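PDB 4ZAD: ferulic acid decarboxylase 1 from Candida dubliniensis, which catalyses the reversible, prenylated-FMN-dependent decarboxylation of aromatic acrylic acids such as ferulic, p-coumaric and cinnamic acid to the corresponding vinyl compounds. Local coordinates for residues E101-L106 / V338-K343; I193-V198 / C403-S408. One frame throughout, in Å; residues are numbered along the deposited sequence.

Interaction 1 of 2, residues E101-L106 / V338-K343; sequences EIIDFL and VSAETK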
loop_
_atom_site.group_PDB
_atom_site.type_symbol
_atom_site.label_atom_id
_atom_site.label_comp_id
_atom_site.label_asym_id
_atom_site.label_seq_id
_atom_site.Cartn_x
_atom_site.Cartn_y
_atom_site.Cartn_z
ATOM N N GLU A 101 2.557 -21.421 1.071
ATOM C CA GLU A 101 2.679 -22.865 1.220
ATOM C C GLU A 101 1.817 -23.365 2.373
ATOM O O GLU A 101 1.169 -24.417 2.240
ATOM C CB GLU A 101 4.162 -23.269 1.359
ATOM C CG GLU A 101 4.937 -22.866 0.095
ATOM C CD GLU A 101 6.409 -23.289 0.060
ATOM O OE1 GLU A 101 7.307 -22.416 0.232
ATOM O OE2 GLU A 101 6.659 -24.494 -0.185
ATOM N N ILE A 102 1.784 -22.604 3.476
ATOM C CA ILE A 102 0.863 -22.880 4.595
ATOM C C ILE A 102 -0.549 -23.017 4.038
ATOM O O ILE A 102 -1.244 -23.963 4.370
ATOM C CB ILE A 102 0.799 -21.740 5.643
ATOM C CG1 ILE A 102 2.151 -21.531 6.355
ATOM C CG2 ILE A 102 -0.286 -22.022 6.659
ATOM C CD1 ILE A 102 2.298 -20.150 7.026
ATOM N N ILE A 103 -0.950 -22.075 3.181
ATOM C CA ILE A 103 -2.229 -22.163 2.460
ATOM C C ILE A 103 -2.305 -23.419 1.595
ATOM O O ILE A 103 -3.347 -24.074 1.567
ATOM C CB ILE A 103 -2.512 -20.901 1.601
ATOM C CG1 ILE A 103 -2.663 -19.658 2.485
ATOM C CG2 ILE A 103 -3.754 -21.089 0.744
ATOM C CD1 ILE A 103 -2.774 -18.398 1.733
ATOM N N ASP A 104 -1.224 -23.798 0.906
ATOM C CA ASP A 104 -1.324 -25.025 0.060
ATOM C C ASP A 104 -1.517 -26.265 0.908
ATOM O O ASP A 104 -2.212 -27.202 0.509
ATOM C CB ASP A 104 -0.144 -25.211 -0.932
ATOM C CG ASP A 104 0.006 -24.031 -1.914
ATOM O OD1 ASP A 104 -1.026 -23.376 -2.223
ATOM O OD2 ASP A 104 1.171 -23.753 -2.334
ATOM N N PHE A 105 -0.914 -26.259 2.090
ATOM C CA PHE A 105 -1.057 -27.373 3.008
ATOM C C PHE A 105 -2.516 -27.560 3.481
ATOM O O PHE A 105 -3.020 -28.693 3.509
ATOM C CB PHE A 105 -0.096 -27.207 4.165
ATOM C CG PHE A 105 -0.144 -28.336 5.152
ATOM C CD1 PHE A 105 0.397 -29.577 4.840
ATOM C CD2 PHE A 105 -0.742 -28.159 6.400
ATOM C CE1 PHE A 105 0.356 -30.630 5.769
ATOM C CE2 PHE A 105 -0.807 -29.209 7.328
ATOM C CZ PHE A 105 -0.251 -30.449 7.017
ATOM N N LEU A 106 -3.190 -26.456 3.827
ATOM C CA LEU A 106 -4.594 -26.483 4.224
ATOM C C LEU A 106 -5.458 -26.917 3.033
ATOM O O LEU A 106 -6.239 -27.835 3.135
ATOM C CB LEU A 106 -5.048 -25.129 4.753
ATOM C CG LEU A 106 -4.400 -24.556 6.021
ATOM C CD1 LEU A 106 -4.495 -23.010 6.048
ATOM C CD2 LEU A 106 -4.936 -25.175 7.363
ATOM N N VAL A 338 -9.650 -17.311 5.317
ATOM C CA VAL A 338 -10.573 -17.034 4.221
ATOM C C VAL A 338 -9.896 -17.316 2.896
ATOM O O VAL A 338 -10.496 -17.913 2.021
ATOM C CB VAL A 338 -11.127 -15.599 4.207
ATOM C CG1 VAL A 338 -11.616 -15.256 2.831
ATOM C CG2 VAL A 338 -12.265 -15.483 5.204
ATOM N N SER A 339 -8.638 -16.900 2.767
ATOM C CA SER A 339 -7.874 -17.106 1.527
ATOM C C SER A 339 -7.730 -18.582 1.197
ATOM O O SER A 339 -7.923 -18.975 0.056
ATOM C CB SER A 339 -6.469 -16.497 1.622
ATOM O OG SER A 339 -6.560 -15.123 1.804
ATOM N N ALA A 340 -7.363 -19.366 2.212
ATOM C CA ALA A 340 -7.204 -20.790 2.068
ATOM C C ALA A 340 -8.523 -21.454 1.702
ATOM O O ALA A 340 -8.579 -22.195 0.732
ATOM C CB ALA A 340 -6.641 -21.387 3.316
ATOM N N GLU A 341 -9.596 -21.193 2.428
ATOM C CA GLU A 341 -10.834 -21.823 2.007
ATOM C C GLU A 341 -11.262 -21.371 0.590
ATOM O O GLU A 341 -11.754 -22.178 -0.180
ATOM C CB GLU A 341 -11.949 -21.632 3.010
ATOM C CG GLU A 341 -13.269 -22.365 2.663
ATOM C CD GLU A 341 -13.260 -23.876 2.904
ATOM O OE1 GLU A 341 -12.185 -24.475 3.096
ATOM O OE2 GLU A 341 -14.356 -24.484 2.880
ATOM N N THR A 342 -11.055 -20.114 0.218
ATOM C CA THR A 342 -11.492 -19.676 -1.090
ATOM C C THR A 342 -10.651 -20.344 -2.198
ATOM O O THR A 342 -11.145 -20.627 -3.311
ATOM C CB THR A 342 -11.467 -18.168 -1.211
ATOM O OG1 THR A 342 -12.174 -17.587 -0.103
ATOM C CG2 THR A 342 -12.114 -17.733 -2.530
ATOM N N LYS A 343 -9.386 -20.630 -1.880
ATOM C CA LYS A 343 -8.526 -21.342 -2.829
ATOM C C LYS A 343 -9.118 -22.733 -2.997
ATOM O O LYS A 343 -9.325 -23.167 -4.094
ATOM C CB LYS A 343 -7.089 -21.458 -2.323
ATOM C CG LYS A 343 -6.033 -21.271 -3.358
ATOM C CD LYS A 343 -5.938 -22.369 -4.420
ATOM C CE LYS A 343 -4.433 -22.495 -4.965
ATOM N NZ LYS A 343 -3.345 -22.584 -3.846
#

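Interaction 2 of 2, residues I193-V198 / C403-S408; sequences INPQHV and CYKVCS. With 4LU (1-deoxy-5-O-phosphono-1-(3,3,4,5-tetramethyl-9,11-dioxo-2,3,8,9,10,11-hexahydro-7H-quinolino[1,8-fg]pteridin-12-ium-7-y l)-D-ribitol), chain E.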
loop_
_atom_site.group_PDB
_atom_site.type_symbol
_atom_site.label_atom_id
_atom_site.label_comp_id
_atom_site.label_asym_id
_atom_site.label_seq_id
_atom_site.Cartn_x
_atom_site.Cartn_y
_atom_site.Cartn_z
ATOM N N ILE A 193 -23.807 -13.673 14.925
ATOM C CA ILE A 193 -24.489 -13.029 13.776
ATOM C C ILE A 193 -24.524 -13.910 12.556
ATOM O O ILE A 193 -23.765 -14.830 12.417
ATOM C CB ILE A 193 -23.878 -11.647 13.421
ATOM C CG1 ILE A 193 -22.449 -11.779 12.873
ATOM C CG2 ILE A 193 -23.835 -10.727 14.700
ATOM C CD1 ILE A 193 -21.804 -10.492 12.386
ATOM N N ASN A 194 -25.454 -13.630 11.676
ATOM C CA ASN A 194 -25.542 -14.304 10.413
ATOM C C ASN A 194 -24.291 -13.990 9.624
ATOM O O ASN A 194 -23.732 -12.904 9.780
ATOM C CB ASN A 194 -26.778 -13.843 9.643
ATOM C CG ASN A 194 -28.059 -14.455 10.171
ATOM O OD1 ASN A 194 -28.086 -15.628 10.502
ATOM N ND2 ASN A 194 -29.139 -13.667 10.226
ATOM N N PRO A 195 -23.785 -14.964 8.835
ATOM C CA PRO A 195 -24.173 -16.387 8.729
ATOM C C PRO A 195 -23.219 -17.315 9.494
ATOM O O PRO A 195 -23.002 -18.472 9.082
ATOM C CB PRO A 195 -24.055 -16.655 7.232
ATOM C CG PRO A 195 -22.812 -15.798 6.824
ATOM C CD PRO A 195 -22.726 -14.628 7.864
ATOM N N GLN A 196 -22.666 -16.805 10.600
ATOM C CA GLN A 196 -21.660 -17.537 11.357
ATOM C C GLN A 196 -22.202 -18.817 11.968
ATOM O O GLN A 196 -23.358 -18.894 12.404
ATOM C CB GLN A 196 -21.053 -16.659 12.447
ATOM C CG GLN A 196 -20.358 -15.442 11.883
ATOM C CD GLN A 196 -19.145 -15.787 11.029
ATOM O OE1 GLN A 196 -19.280 -16.174 9.848
ATOM N NE2 GLN A 196 -17.952 -15.670 11.623
ATOM N N HIS A 197 -21.352 -19.827 12.034
ATOM C CA HIS A 197 -21.824 -21.087 12.552
ATOM C C HIS A 197 -22.336 -21.078 13.998
ATOM O O HIS A 197 -23.270 -21.802 14.306
ATOM C CB HIS A 197 -20.790 -22.187 12.300
ATOM C CG HIS A 197 -20.677 -22.544 10.853
ATOM N ND1 HIS A 197 -21.637 -22.173 9.942
ATOM C CD2 HIS A 197 -19.763 -23.263 10.170
ATOM C CE1 HIS A 197 -21.310 -22.627 8.752
ATOM N NE2 HIS A 197 -20.177 -23.297 8.864
ATOM N N VAL A 198 -21.765 -20.253 14.874
ATOM C CA VAL A 198 -22.308 -20.155 16.248
ATOM C C VAL A 198 -23.796 -19.825 16.195
ATOM O O VAL A 198 -24.540 -20.287 17.052
ATOM C CB VAL A 198 -21.583 -19.138 17.159
ATOM C CG1 VAL A 198 -20.213 -19.636 17.543
ATOM C CG2 VAL A 198 -21.460 -17.827 16.491
ATOM N N CYS A 403 -19.572 -20.138 -1.412
ATOM C CA CYS A 403 -18.816 -19.023 -0.851
ATOM C C CYS A 403 -19.621 -17.896 -0.146
ATOM O O CYS A 403 -19.038 -16.969 0.373
ATOM C CB CYS A 403 -18.017 -18.398 -1.973
ATOM S SG CYS A 403 -17.048 -19.576 -2.891
ATOM N N TYR A 404 -20.947 -17.986 -0.124
ATOM C CA TYR A 404 -21.780 -16.929 0.422
ATOM C C TYR A 404 -21.323 -16.461 1.794
ATOM O O TYR A 404 -21.260 -15.265 2.041
ATOM C CB TYR A 404 -23.266 -17.358 0.466
ATOM C CG TYR A 404 -23.663 -18.165 1.660
ATOM C CD1 TYR A 404 -23.392 -19.515 1.707
ATOM C CD2 TYR A 404 -24.297 -17.574 2.764
ATOM C CE1 TYR A 404 -23.750 -20.288 2.816
ATOM C CE2 TYR A 404 -24.674 -18.360 3.896
ATOM C CZ TYR A 404 -24.383 -19.709 3.909
ATOM O OH TYR A 404 -24.699 -20.532 4.971
ATOM N N LYS A 405 -21.007 -17.405 2.671
ATOM C CA LYS A 405 -20.469 -17.108 3.969
ATOM C C LYS A 405 -18.936 -16.899 3.953
ATOM O O LYS A 405 -18.396 -15.967 4.618
ATOM C CB LYS A 405 -20.782 -18.266 4.915
ATOM C CG LYS A 405 -19.941 -18.259 6.183
ATOM C CD LYS A 405 -20.446 -19.244 7.238
ATOM C CE LYS A 405 -19.536 -19.227 8.470
ATOM N NZ LYS A 405 -18.167 -19.661 8.131
ATOM N N VAL A 406 -18.233 -17.791 3.249
ATOM C CA VAL A 406 -16.775 -17.818 3.298
ATOM C C VAL A 406 -16.231 -16.425 3.012
ATOM O O VAL A 406 -15.398 -15.912 3.790
ATOM C CB VAL A 406 -16.169 -18.805 2.291
ATOM C CG1 VAL A 406 -14.716 -18.482 2.059
ATOM C CG2 VAL A 406 -16.406 -20.280 2.721
ATOM N N CYS A 407 -16.711 -15.818 1.921
ATOM C CA CYS A 407 -16.231 -14.506 1.469
ATOM C C CYS A 407 -17.018 -13.305 2.021
ATOM O O CYS A 407 -16.869 -12.201 1.536
ATOM C CB CYS A 407 -16.232 -14.438 -0.067
ATOM S SG CYS A 407 -15.183 -15.689 -0.846
ATOM N N SER A 408 -17.841 -13.514 3.034
ATOM C CA SER A 408 -18.735 -12.470 3.496
ATOM C C SER A 408 -17.981 -11.235 3.968
ATOM O O SER A 408 -18.491 -10.113 3.828
ATOM C CB SER A 408 -19.586 -12.991 4.607
ATOM O OG SER A 408 -18.736 -13.323 5.676
HETATM C C9 4LU E . -11.401 -14.689 14.261
HETATM C C8 4LU E . -10.268 -14.703 15.084
HETATM C C7 4LU E . -10.213 -13.913 16.241
HETATM C C10 4LU E . -15.002 -13.956 14.594
HETATM C C6 4LU E . -11.359 -13.001 16.520
HETATM N N3 4LU E . -17.360 -13.045 15.627
HETATM C C2 4LU E . -17.375 -13.954 14.644
HETATM C C13 4LU E . -11.648 -13.092 18.876
HETATM C C5 4LU E . -11.382 -12.157 17.720
HETATM C C1 4LU E . -13.620 -11.402 16.868
HETATM O O2 4LU E . -18.480 -14.357 14.259
HETATM N N1 4LU E . -16.206 -14.404 14.127
HETATM C C4 4LU E . -16.203 -12.552 16.114
HETATM O O4 4LU E . -16.342 -11.709 17.032
HETATM C C4A 4LU E . -14.995 -12.979 15.614
HETATM N N5 4LU E . -13.626 -12.221 15.854
HETATM C C3 4LU E . -12.578 -11.335 17.787
HETATM C C12 4LU E . -10.086 -11.398 17.989
HETATM C C5A 4LU E . -12.512 -12.997 15.583
HETATM C C7M 4LU E . -9.027 -13.914 17.170
HETATM C C8M 4LU E . -9.155 -15.640 14.691
HETATM C C9A 4LU E . -12.575 -13.985 14.573
HETATM N N10 4LU E . -13.843 -14.441 14.068
HETATM C "C1'" 4LU E . -13.971 -14.938 12.691
HETATM C "C2'" 4LU E . -14.368 -16.413 12.759
HETATM O "O2'" 4LU E . -13.505 -17.077 13.705
HETATM C "C3'" 4LU E . -14.314 -17.098 11.387
HETATM O "O3'" 4LU E . -15.275 -16.489 10.499
HETATM C "C4'" 4LU E . -14.588 -18.614 11.477
HETATM O "O4'" 4LU E . -14.858 -19.125 10.168
HETATM C "C5'" 4LU E . -15.816 -18.921 12.351
HETATM O "O5'" 4LU E . -16.139 -20.296 12.413
HETATM P P 4LU E . -17.347 -20.949 11.615
HETATM O O2P 4LU E . -17.310 -22.332 12.263
HETATM O O3P 4LU E . -16.897 -20.839 10.142
HETATM O O1P 4LU E . -18.567 -20.107 11.920
HETATM O O HOH W 1 -17.098 -17.144 8.377
#

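Interaction 1 of 2, residues E101-L106 / V338-K343
Ile103 and Ala340 meet at the crossing of two helices, 99-108 from the N-terminal domain of the UbiD family and 334-347 from the C-terminal domain. With CG1 of Ile103 lying beside its own backbone N (chi1 -64°), the other branch, CG2, is anti to that N and reaches across to the backbone of the facing helix, 3.7 Å from Ala340 CA. The long branch of Ile103 runs on to its tip, CD1, which lies near CB of Ser339, 4.2 Å away. From the next turn of the same helix Leu106 lowers CD1 to 3.8 Å from Ala340 CB, and the small methyl is thus met by a branch from each of two aliphatic side chains. The short segment axes come within 9.0 Å and are inclined at -51°; Ala340, which has only CB for a side chain, is the residue facing Ile103, and the CA atoms of these two are the nearest across the pair. Ser339 turns its hydroxyl into its own helix, where OG is hydrogen-bonded to Gly335 O. The apolar patch ends in a salt bridge: Lys343 NZ lies 2.9 Å from Asp104 OD1. A bend at chi2 (-68°) carries CD of the lysine out of the extended path, and a second bend at chi4 places the ammonium, while the two side chains cross obliquely. Lys343 NZ has a second acidic partner in Asp358, so the ammonium pairs with two carboxylates, whose charges would be expected to favour its protonated form. Helix 240-247 flanks the pair through Leu247, which touches Leu106.

Interaction 2 of 2, residues I193-V198 / C403-S408
Pro195, which follows a cis peptide bond, sets its ring against both Tyr404 and Lys405 beside the prenylated FMN. Its CG comes 3.7 Å from Lys405 CB, and its CB lies 3.8 Å from Tyr404 CE2. The tyrosine ring in turn has Lys405 CB over its centre on one face, and its hydroxyl is hydrogen-bonded to Asp236. From there the lysine chain runs out nearly fully extended and passes over a face of the His197 imidazole: CE is 4.0 Å from the ring centroid and 15° off its normal, a CH-pi contact shifted toward the rim. Only at chi4 (-62°) does the chain bend, bringing Lys405 NZ to 2.7 Å from O3P of the cofactor phosphate. The same phosphate is held by the backbone, as His197 N donates to O1P at 2.8 Å from the first turn of helix 197-207. Gln196, at the N-cap position, folds its chain back at chi2, and NE2 bonds both the ribityl O3' and the flavin carbonyl O2, each at 3.0 Å, the former nearly straight at 167°. Its OE1 accepts from a water that also takes a bond from Lys405 NZ, so this water joins the two segments directly, and it also lies 2.9 Å from O3' of the ribityl chain. The side chain of His197 also comes about 2 Å from the manganese ion at its nearest atom, beside Asn174 and Glu240, consistent with a metal ligand. With a lysine ammonium, a helix N-terminus and a nearby metal around it, the phosphate charge is probably well compensated; taking bonds from both segments, it lets the bound cofactor bridge the Rift-related and C-terminal domains.

The four segments alternate along the chain, in the order 101-106, 193-198, 338-343 and 403-408, so the two contacts cross in sequence, and both lead into the C-terminal domain. Interaction 1 joins that domain to the N-terminal one, and interaction 2 joins it to the Rift-related domain at the cofactor. Their centres are 18 Å apart, yet the C-terminal partners touch: on helix 334-347, Val338, Glu341 and Thr342 pack against Val406, and Thr342 also meets Cys407. Thr342 OG1 lies 3.5 Å from Val406 CG1. One face of this helix thus receives helix 99-108 while another backs the loop that carries Lys405 to the cofactor phosphate.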